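Local coordinates for probable hydrolase (Pseudomonas aeruginosa, PDB 7AL6), which is of uncharacterised function but has the alpha/beta hydrolase fold and is probably a hydrolase, perhaps a lipolytic one, at residues Arg153-Pro158 with Thr201-Thr206; Ser74-Asp79 with Pro208-Leu213. All blocks are in the same frame, centred on the assembly; numbering follows the deposited sequence.

Contact 1: Arg153-Pro158 with Thr201-Thr206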
ATOM      1  N   ARG A 153       2.426   0.928 -18.173  1.00 49.64           N
ATOM      2  CA  ARG A 153       3.587   0.191 -17.679  1.00 69.19           C
ATOM      3  C   ARG A 153       4.887   0.666 -18.332  1.00 62.48           C
ATOM      4  O   ARG A 153       5.937   0.713 -17.681  1.00 61.61           O
ATOM      5  CB  ARG A 153       3.379  -1.308 -17.929  1.00 76.54           C
ATOM      6  CG  ARG A 153       3.260  -1.696 -19.418  1.00 76.44           C
ATOM      7  CD  ARG A 153       2.411  -2.961 -19.642  1.00 87.53           C
ATOM      8  NE  ARG A 153       2.923  -4.138 -18.931  1.00105.98           N
ATOM      9  CZ  ARG A 153       2.270  -4.792 -17.966  1.00112.23           C
ATOM     10  NH1 ARG A 153       1.056  -4.399 -17.575  1.00 95.77           N
ATOM     11  NH2 ARG A 153       2.833  -5.851 -17.389  1.00104.79           N
ATOM     12  N   HIS A 154       4.829   1.032 -19.614  1.00 62.49           N
ATOM     13  CA  HIS A 154       6.008   1.247 -20.445  1.00 77.53           C
ATOM     14  C   HIS A 154       6.593   2.667 -20.333  1.00 80.97           C
ATOM     15  O   HIS A 154       7.415   3.052 -21.181  1.00 76.21           O
ATOM     16  CB  HIS A 154       5.680   0.943 -21.922  1.00 79.14           C
ATOM     17  CG  HIS A 154       5.114  -0.432 -22.159  1.00 82.79           C
ATOM     18  ND1 HIS A 154       5.827  -1.586 -21.899  1.00 82.31           N
ATOM     19  CD2 HIS A 154       3.918  -0.836 -22.655  1.00 72.02           C
ATOM     20  CE1 HIS A 154       5.085  -2.638 -22.196  1.00 79.92           C
ATOM     21  NE2 HIS A 154       3.921  -2.212 -22.652  1.00 84.65           N
ATOM     22  N   LYS A 155       6.202   3.447 -19.314  1.00 84.75           N
ATOM     23  CA  LYS A 155       6.683   4.825 -19.172  1.00 84.11           C
ATOM     24  C   LYS A 155       7.934   4.885 -18.296  1.00 71.91           C
ATOM     25  O   LYS A 155       8.066   4.143 -17.317  1.00 66.75           O
ATOM     26  CB  LYS A 155       5.603   5.744 -18.580  1.00 73.68           C
ATOM     27  CG  LYS A 155       4.333   5.904 -19.421  1.00 69.01           C
ATOM     28  CD  LYS A 155       4.327   7.187 -20.258  1.00 72.04           C
ATOM     29  CE  LYS A 155       2.960   7.407 -20.926  1.00 70.77           C
ATOM     30  NZ  LYS A 155       3.070   8.013 -22.277  1.00 65.92           N
ATOM     31  N   ARG A 156       8.823   5.780 -18.676  1.00 69.09           N
ATOM     32  CA  ARG A 156      10.090   6.041 -17.973  1.00 70.19           C
ATOM     33  C   ARG A 156      10.328   7.544 -17.995  1.00 63.46           C
ATOM     34  O   ARG A 156       9.750   8.232 -18.826  1.00 55.28           O
ATOM     35  CB  ARG A 156      11.211   5.219 -18.599  1.00 76.48           C
ATOM     36  CG  ARG A 156      10.900   3.733 -18.659  1.00 87.41           C
ATOM     37  CD  ARG A 156      11.130   3.035 -17.336  1.00 91.12           C
ATOM     38  NE  ARG A 156      10.987   1.590 -17.438  1.00 95.93           N
ATOM     39  CZ  ARG A 156       9.840   0.940 -17.308  1.00 97.69           C
ATOM     40  NH1 ARG A 156       8.729   1.610 -17.073  1.00 89.84           N
ATOM     41  NH2 ARG A 156       9.799  -0.374 -17.415  1.00 89.46           N
ATOM     42  N   LYS A 157      11.131   8.014 -17.053  1.00 71.24           N
ATOM     43  CA  LYS A 157      11.448   9.442 -16.847  1.00 61.74           C
ATOM     44  C   LYS A 157      12.878   9.709 -17.312  1.00 55.93           C
ATOM     45  O   LYS A 157      13.693   8.830 -17.165  1.00 53.20           O
ATOM     46  CB  LYS A 157      11.224   9.766 -15.371  1.00 59.56           C
ATOM     47  CG  LYS A 157      10.255   8.817 -14.678  1.00 77.37           C
ATOM     48  CD  LYS A 157       9.421   9.400 -13.588  1.00 67.81           C
ATOM     49  CE  LYS A 157       8.994   8.362 -12.579  1.00 71.72           C
ATOM     50  NZ  LYS A 157       7.620   7.894 -12.840  1.00 71.39           N
ATOM     51  N   PRO A 158      13.176  10.854 -17.954  1.00 59.24           N
ATOM     52  CA  PRO A 158      14.529  11.202 -18.337  1.00 53.02           C
ATOM     53  C   PRO A 158      15.490  11.379 -17.164  1.00 52.79           C
ATOM     54  O   PRO A 158      15.068  11.737 -16.137  1.00 52.96           O
ATOM     55  CB  PRO A 158      14.460  12.602 -18.945  1.00 43.65           C
ATOM     56  CG  PRO A 158      13.016  12.845 -19.241  1.00 50.48           C
ATOM     57  CD  PRO A 158      12.214  11.780 -18.533  1.00 53.22           C
ATOM     58  N   THR A 201       8.212  12.641 -10.315  1.00 32.72           N
ATOM     59  CA  THR A 201       6.880  12.708 -10.890  1.00 34.28           C
ATOM     60  C   THR A 201       6.262  11.310 -10.905  1.00 40.43           C
ATOM     61  O   THR A 201       6.931  10.299 -10.669  1.00 37.11           O
ATOM     62  CB  THR A 201       6.942  13.304 -12.305  1.00 39.41           C
ATOM     63  OG1 THR A 201       5.639  13.719 -12.716  1.00 40.30           O
ATOM     64  CG2 THR A 201       7.489  12.281 -13.297  1.00 41.06           C
ATOM     65  N   ASP A 202       4.956  11.282 -11.081  1.00 41.05           N
ATOM     66  CA  ASP A 202       4.202  10.044 -11.181  1.00 35.28           C
ATOM     67  C   ASP A 202       3.768   9.928 -12.631  1.00 39.00           C
ATOM     68  O   ASP A 202       3.193  10.871 -13.192  1.00 35.37           O
ATOM     69  CB  ASP A 202       3.030  10.067 -10.217  1.00 33.56           C
ATOM     70  CG  ASP A 202       2.418   8.714  -9.989  1.00 32.15           C
ATOM     71  OD1 ASP A 202       2.171   7.945 -10.969  1.00 34.07           O
ATOM     72  OD2 ASP A 202       2.112   8.446  -8.796  1.00 28.62           O
ATOM     73  N   ALA A 203       4.117   8.808 -13.258  1.00 36.44           N
ATOM     74  CA  ALA A 203       3.739   8.608 -14.646  1.00 42.27           C
ATOM     75  C   ALA A 203       2.229   8.660 -14.836  1.00 39.58           C
ATOM     76  O   ALA A 203       1.763   8.953 -15.935  1.00 36.99           O
ATOM     77  CB  ALA A 203       4.282   7.272 -15.142  1.00 47.20           C
ATOM     78  N   ARG A 204       1.448   8.381 -13.796  1.00 35.26           N
ATOM     79  CA  ARG A 204       0.006   8.475 -13.949  1.00 36.40           C
ATOM     80  C   ARG A 204      -0.429   9.901 -14.264  1.00 36.05           C
ATOM     81  O   ARG A 204      -1.534  10.098 -14.775  1.00 35.10           O
ATOM     82  CB  ARG A 204      -0.700   7.975 -12.682  1.00 38.22           C
ATOM     83  CG  ARG A 204      -0.569   6.461 -12.461  1.00 37.77           C
ATOM     84  CD  ARG A 204      -1.228   6.086 -11.145  1.00 44.93           C
ATOM     85  NE  ARG A 204      -0.300   6.282 -10.041  1.00 35.24           N
ATOM     86  CZ  ARG A 204      -0.549   5.950  -8.783  1.00 35.72           C
ATOM     87  NH1 ARG A 204      -1.719   5.416  -8.448  1.00 34.56           N
ATOM     88  NH2 ARG A 204       0.375   6.171  -7.859  1.00 36.10           N
ATOM     89  N   LEU A 205       0.401  10.894 -13.927  1.00 30.67           N
ATOM     90  CA  LEU A 205       0.053  12.276 -14.183  1.00 35.77           C
ATOM     91  C   LEU A 205      -0.090  12.553 -15.675  1.00 38.17           C
ATOM     92  O   LEU A 205      -0.633  13.601 -16.035  1.00 36.50           O
ATOM     93  CB  LEU A 205       1.118  13.216 -13.602  1.00 33.74           C
ATOM     94  CG  LEU A 205       1.067  13.290 -12.072  1.00 32.97           C
ATOM     95  CD1 LEU A 205       2.241  13.971 -11.474  1.00 33.12           C
ATOM     96  CD2 LEU A 205      -0.216  13.993 -11.615  1.00 31.25           C
ATOM     97  N   THR A 206       0.426  11.664 -16.545  1.00 32.67           N
ATOM     98  CA  THR A 206       0.303  11.827 -17.996  1.00 41.70           C
ATOM     99  C   THR A 206      -0.985  11.239 -18.554  1.00 42.48           C
ATOM    100  O   THR A 206      -1.255  11.409 -19.742  1.00 39.79           O
ATOM    101  CB  THR A 206       1.488  11.166 -18.759  1.00 37.20           C
ATOM    102  OG1 THR A 206       1.444   9.725 -18.639  1.00 45.66           O
ATOM    103  CG2 THR A 206       2.779  11.642 -18.240  1.00 44.09           C
TER
HETATM  104  O   HOH W   1       5.609   6.541 -11.826  1.00 55.35           O

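Contact 2: Ser74-Asp79 with Pro208-Leu213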
ATOM      1  N   SER A  74      -6.259   7.530  -8.826  1.00 29.37           N
ATOM      2  CA  SER A  74      -6.285   8.488  -9.949  1.00 26.84           C
ATOM      3  C   SER A  74      -5.762   9.877  -9.562  1.00 23.57           C
ATOM      4  O   SER A  74      -5.686  10.165  -8.406  1.00 27.83           O
ATOM      5  CB  SER A  74      -7.682   8.531 -10.450  1.00 34.12           C
ATOM      6  OG  SER A  74      -8.547   9.076  -9.489  1.00 28.29           O
ATOM      7  N   TYR A  75      -5.403  10.701 -10.534  1.00 22.10           N
ATOM      8  CA  TYR A  75      -4.959  12.094 -10.306  1.00 24.04           C
ATOM      9  C   TYR A  75      -5.937  13.026 -11.034  1.00 29.65           C
ATOM     10  O   TYR A  75      -5.535  13.770 -11.876  1.00 25.19           O
ATOM     11  CB  TYR A  75      -3.518  12.333 -10.745  1.00 21.95           C
ATOM     12  CG  TYR A  75      -2.431  11.762  -9.869  1.00 29.86           C
ATOM     13  CD1 TYR A  75      -1.980  10.470 -10.046  1.00 26.83           C
ATOM     14  CD2 TYR A  75      -1.787  12.533  -8.928  1.00 26.27           C
ATOM     15  CE1 TYR A  75      -0.955   9.942  -9.286  1.00 27.18           C
ATOM     16  CE2 TYR A  75      -0.764  12.022  -8.152  1.00 27.13           C
ATOM     17  CZ  TYR A  75      -0.345  10.723  -8.333  1.00 27.56           C
ATOM     18  OH  TYR A  75       0.646  10.207  -7.584  1.00 28.50           O
ATOM     19  N   LEU A  76      -7.216  12.927 -10.706  1.00 28.75           N
ATOM     20  CA  LEU A  76      -8.280  13.786 -11.281  1.00 29.83           C
ATOM     21  C   LEU A  76      -8.399  15.060 -10.447  1.00 28.88           C
ATOM     22  O   LEU A  76      -7.960  15.068  -9.316  1.00 24.79           O
ATOM     23  CB  LEU A  76      -9.582  13.003 -11.378  1.00 30.87           C
ATOM     24  CG  LEU A  76      -9.451  11.681 -12.118  1.00 25.15           C
ATOM     25  CD1 LEU A  76     -10.779  10.989 -12.251  1.00 33.12           C
ATOM     26  CD2 LEU A  76      -8.801  11.868 -13.461  1.00 29.21           C
ATOM     27  N   LEU A  77      -8.998  16.105 -11.000  1.00 26.30           N
ATOM     28  CA  LEU A  77      -9.059  17.436 -10.363  1.00 23.74           C
ATOM     29  C   LEU A  77      -9.762  17.352  -9.008  1.00 23.81           C
ATOM     30  O   LEU A  77      -9.274  17.962  -8.107  1.00 29.67           O
ATOM     31  CB  LEU A  77      -9.757  18.417 -11.305  1.00 30.16           C
ATOM     32  CG  LEU A  77      -8.988  18.790 -12.564  1.00 34.80           C
ATOM     33  CD1 LEU A  77      -9.857  19.589 -13.506  1.00 38.16           C
ATOM     34  CD2 LEU A  77      -7.734  19.561 -12.239  1.00 27.40           C
ATOM     35  N   TRP A  78     -10.847  16.602  -8.881  1.00 26.27           N
ATOM     36  CA  TRP A  78     -11.605  16.453  -7.614  1.00 27.45           C
ATOM     37  C   TRP A  78     -10.811  15.633  -6.586  1.00 28.23           C
ATOM     38  O   TRP A  78     -11.159  15.702  -5.443  1.00 26.22           O
ATOM     39  CB  TRP A  78     -13.022  15.931  -7.844  1.00 34.32           C
ATOM     40  CG  TRP A  78     -13.110  14.786  -8.783  1.00 29.10           C
ATOM     41  CD1 TRP A  78     -13.013  13.475  -8.477  1.00 29.73           C
ATOM     42  CD2 TRP A  78     -13.289  14.860 -10.197  1.00 31.48           C
ATOM     43  NE1 TRP A  78     -13.130  12.728  -9.602  1.00 34.97           N
ATOM     44  CE2 TRP A  78     -13.287  13.549 -10.674  1.00 30.41           C
ATOM     45  CE3 TRP A  78     -13.427  15.901 -11.105  1.00 30.79           C
ATOM     46  CZ2 TRP A  78     -13.447  13.251 -12.016  1.00 40.31           C
ATOM     47  CZ3 TRP A  78     -13.560  15.611 -12.435  1.00 35.52           C
ATOM     48  CH2 TRP A  78     -13.575  14.303 -12.883  1.00 40.53           C
ATOM     49  N   ASP A  79      -9.874  14.800  -7.016  1.00 27.35           N
ATOM     50  CA  ASP A  79      -8.966  14.044  -6.121  1.00 24.27           C
ATOM     51  C   ASP A  79      -8.091  15.064  -5.383  1.00 24.49           C
ATOM     52  O   ASP A  79      -7.996  14.973  -4.183  1.00 25.35           O
ATOM     53  CB  ASP A  79      -8.145  12.999  -6.879  1.00 25.66           C
ATOM     54  CG  ASP A  79      -8.948  11.912  -7.563  1.00 29.19           C
ATOM     55  OD1 ASP A  79      -9.902  11.474  -6.989  1.00 27.30           O
ATOM     56  OD2 ASP A  79      -8.587  11.534  -8.635  1.00 24.50           O
ATOM     57  N   PRO A 208      -4.774  10.594 -19.654  1.00 38.73           N
ATOM     58  CA  PRO A 208      -5.923  11.473 -19.916  1.00 45.98           C
ATOM     59  C   PRO A 208      -7.082  11.119 -19.002  1.00 35.39           C
ATOM     60  O   PRO A 208      -7.222   9.983 -18.565  1.00 41.86           O
ATOM     61  CB  PRO A 208      -6.257  11.197 -21.385  1.00 39.70           C
ATOM     62  CG  PRO A 208      -5.823   9.792 -21.627  1.00 41.83           C
ATOM     63  CD  PRO A 208      -4.633   9.537 -20.662  1.00 40.86           C
ATOM     64  N   SER A 209      -7.910  12.114 -18.704  1.00 39.61           N
ATOM     65  CA  SER A 209      -9.041  11.866 -17.833  1.00 37.51           C
ATOM     66  C   SER A 209     -10.006  10.886 -18.493  1.00 32.57           C
ATOM     67  O   SER A 209     -10.188  10.907 -19.718  1.00 35.40           O
ATOM     68  CB  SER A 209      -9.767  13.171 -17.493  1.00 36.73           C
ATOM     69  OG  SER A 209     -10.890  12.865 -16.674  1.00 45.83           O
ATOM     70  N   PRO A 210     -10.621   9.987 -17.726  1.00 34.77           N
ATOM     71  CA  PRO A 210     -11.654   9.149 -18.321  1.00 29.65           C
ATOM     72  C   PRO A 210     -12.966   9.888 -18.573  1.00 37.15           C
ATOM     73  O   PRO A 210     -13.827   9.363 -19.292  1.00 32.14           O
ATOM     74  CB  PRO A 210     -11.850   8.050 -17.280  1.00 34.88           C
ATOM     75  CG  PRO A 210     -11.476   8.716 -15.980  1.00 36.25           C
ATOM     76  CD  PRO A 210     -10.416   9.698 -16.287  1.00 32.68           C
ATOM     77  N   LEU A 211     -13.216  10.961 -17.847  1.00 34.25           N
ATOM     78  CA  LEU A 211     -14.449  11.751 -18.011  1.00 35.00           C
ATOM     79  C   LEU A 211     -14.111  13.220 -17.830  1.00 37.57           C
ATOM     80  O   LEU A 211     -13.992  13.637 -16.703  1.00 42.04           O
ATOM     81  CB  LEU A 211     -15.493  11.316 -16.991  1.00 38.31           C
ATOM     82  CG  LEU A 211     -16.844  12.006 -17.125  1.00 40.27           C
ATOM     83  CD1 LEU A 211     -17.477  11.714 -18.468  1.00 35.73           C
ATOM     84  CD2 LEU A 211     -17.767  11.597 -16.014  1.00 39.33           C
ATOM     85  N   ARG A 212     -14.011  13.984 -18.901  1.00 34.83           N
ATOM     86  CA  ARG A 212     -13.743  15.426 -18.820  1.00 34.72           C
ATOM     87  C   ARG A 212     -15.008  16.148 -18.358  1.00 32.16           C
ATOM     88  O   ARG A 212     -16.083  15.638 -18.559  1.00 31.31           O
ATOM     89  CB  ARG A 212     -13.256  15.927 -20.175  1.00 35.14           C
ATOM     90  CG  ARG A 212     -11.981  16.737 -20.073  1.00 48.22           C
ATOM     91  CD  ARG A 212     -10.834  16.250 -20.906  1.00 57.74           C
ATOM     92  NE  ARG A 212     -10.853  16.924 -22.178  1.00 68.28           N
ATOM     93  CZ  ARG A 212      -9.803  17.422 -22.801  1.00 79.82           C
ATOM     94  NH1 ARG A 212      -9.967  18.011 -23.966  1.00 99.56           N
ATOM     95  NH2 ARG A 212      -8.601  17.342 -22.280  1.00 96.09           N
ATOM     96  N   LEU A 213     -14.859  17.277 -17.684  1.00 31.25           N
ATOM     97  CA  LEU A 213     -16.002  18.141 -17.347  1.00 32.62           C
ATOM     98  C   LEU A 213     -16.495  18.744 -18.661  1.00 33.36           C
ATOM     99  O   LEU A 213     -15.679  19.082 -19.474  1.00 31.05           O
ATOM    100  CB  LEU A 213     -15.560  19.271 -16.426  1.00 30.43           C
ATOM    101  CG  LEU A 213     -15.093  18.897 -15.033  1.00 30.26           C
ATOM    102  CD1 LEU A 213     -14.597  20.122 -14.318  1.00 44.53           C
ATOM    103  CD2 LEU A 213     -16.196  18.248 -14.254  1.00 37.93           C
TER

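Contact 1: Arg153-Pro158 with Thr201-Thr206
Next to Ala203, which Lys157 approaches, the guanidinium of Arg204 turns its edge to Asp202, with OD1 in its plane. NE meets OD1 at 3.1 Å and NH2 meets OD2, a side-on salt bridge; Tyr75 OH also bonds to OD2, and the backbone N of Arg204 shares OD1, coming from the same face of the carboxylate as NE. On the other segment, Arg153 CG lies over the centre of one face of the His154 ring.

Across the gap, Lys157 does most of the work. Its chain, bent at chi2 (-148°), crosses Thr201 obliquely and presses CD against Thr201 CG2 at a tight 3.5 Å. From there NZ makes a weak hydrogen bond to Thr201 O (3.3 Å) and a shorter one to a water, 2.6 Å from NZ, which also accepts from Ala203 N. Lys155 lays CB against Ala203 CB at 4.0 Å, while its CE passes Thr206 OG1, a hydroxyl that donates to Ala203 O (2.8 Å).

The bond from Arg204 N to Asp202 OD1 makes an Asx turn, which leads into a short 3-10 turn in what is probably the cap of this alpha/beta hydrolase fold, inserted after strand 119-125.

Contact 2: Ser74-Asp79 with Pro208-Leu213
Beside the place where Leu76 meets Pro210, Asp79 OD2 accepts two hydrogen bonds. Ser74 OG donates to it at 2.6 Å on the syn side, and Leu76 N at 2.8 Å on the anti side; the two donors come from opposite faces of the carboxylate. Both bonds, together with the helix N terminus, would probably stabilise a negative charge there.

Leu76 points its CD2 at the second segment, tip to tip with Pro210 CD at 3.9 Å and close to Ser209 OG. That hydroxyl sits anti to the backbone N (chi1 178°), beside the carbonyl carbon, and accepts from Leu211 N at 3.2 Å, an ST turn that bends the chain round Pro210.

Leu76 is the N-cap of helix 77-91, and Asp79, the third residue of that helix, takes the backbone N-H of this N-cap residue with its carboxylate. Leu142 and Ala145 of helix 138-150 also pack on Pro210.

The indole of Trp78 has CB of Leu76 over one face, toward the rim, while its benzo part reaches residues 211-213. Leu211 O stands at the edge, 3.9 Å from CH2. Leu213 slides past in the opposite direction, its CD2 4.1 Å from CZ3. Pro210 of a second subunit packs on the same Trp78, and Leu211 meets Leu211 of that subunit.

In the fold
From the N terminus the chain lays down four strands before reaching 74-79, the entry to helix 77-91. It then adds strand 96-101, with a probable nucleophile elbow after it, and strand 119-125, and leaves the sheet through helix 138-150. Segment 153-158 follows. Two helices and the hairpin 190-199 later, the chain returns at 201-206, and contact 1 closes a loop of 42 intervening residues. Residues 208-213 come next and complete contact 2, whose larger loop of 128 residues encloses the first and ties the chain after hairpin 190-199 to helix 77-91. The centres of the two contacts lie about 17 Å apart, yet they meet at Tyr75, which both bonds to Asp202 and packs on Leu205.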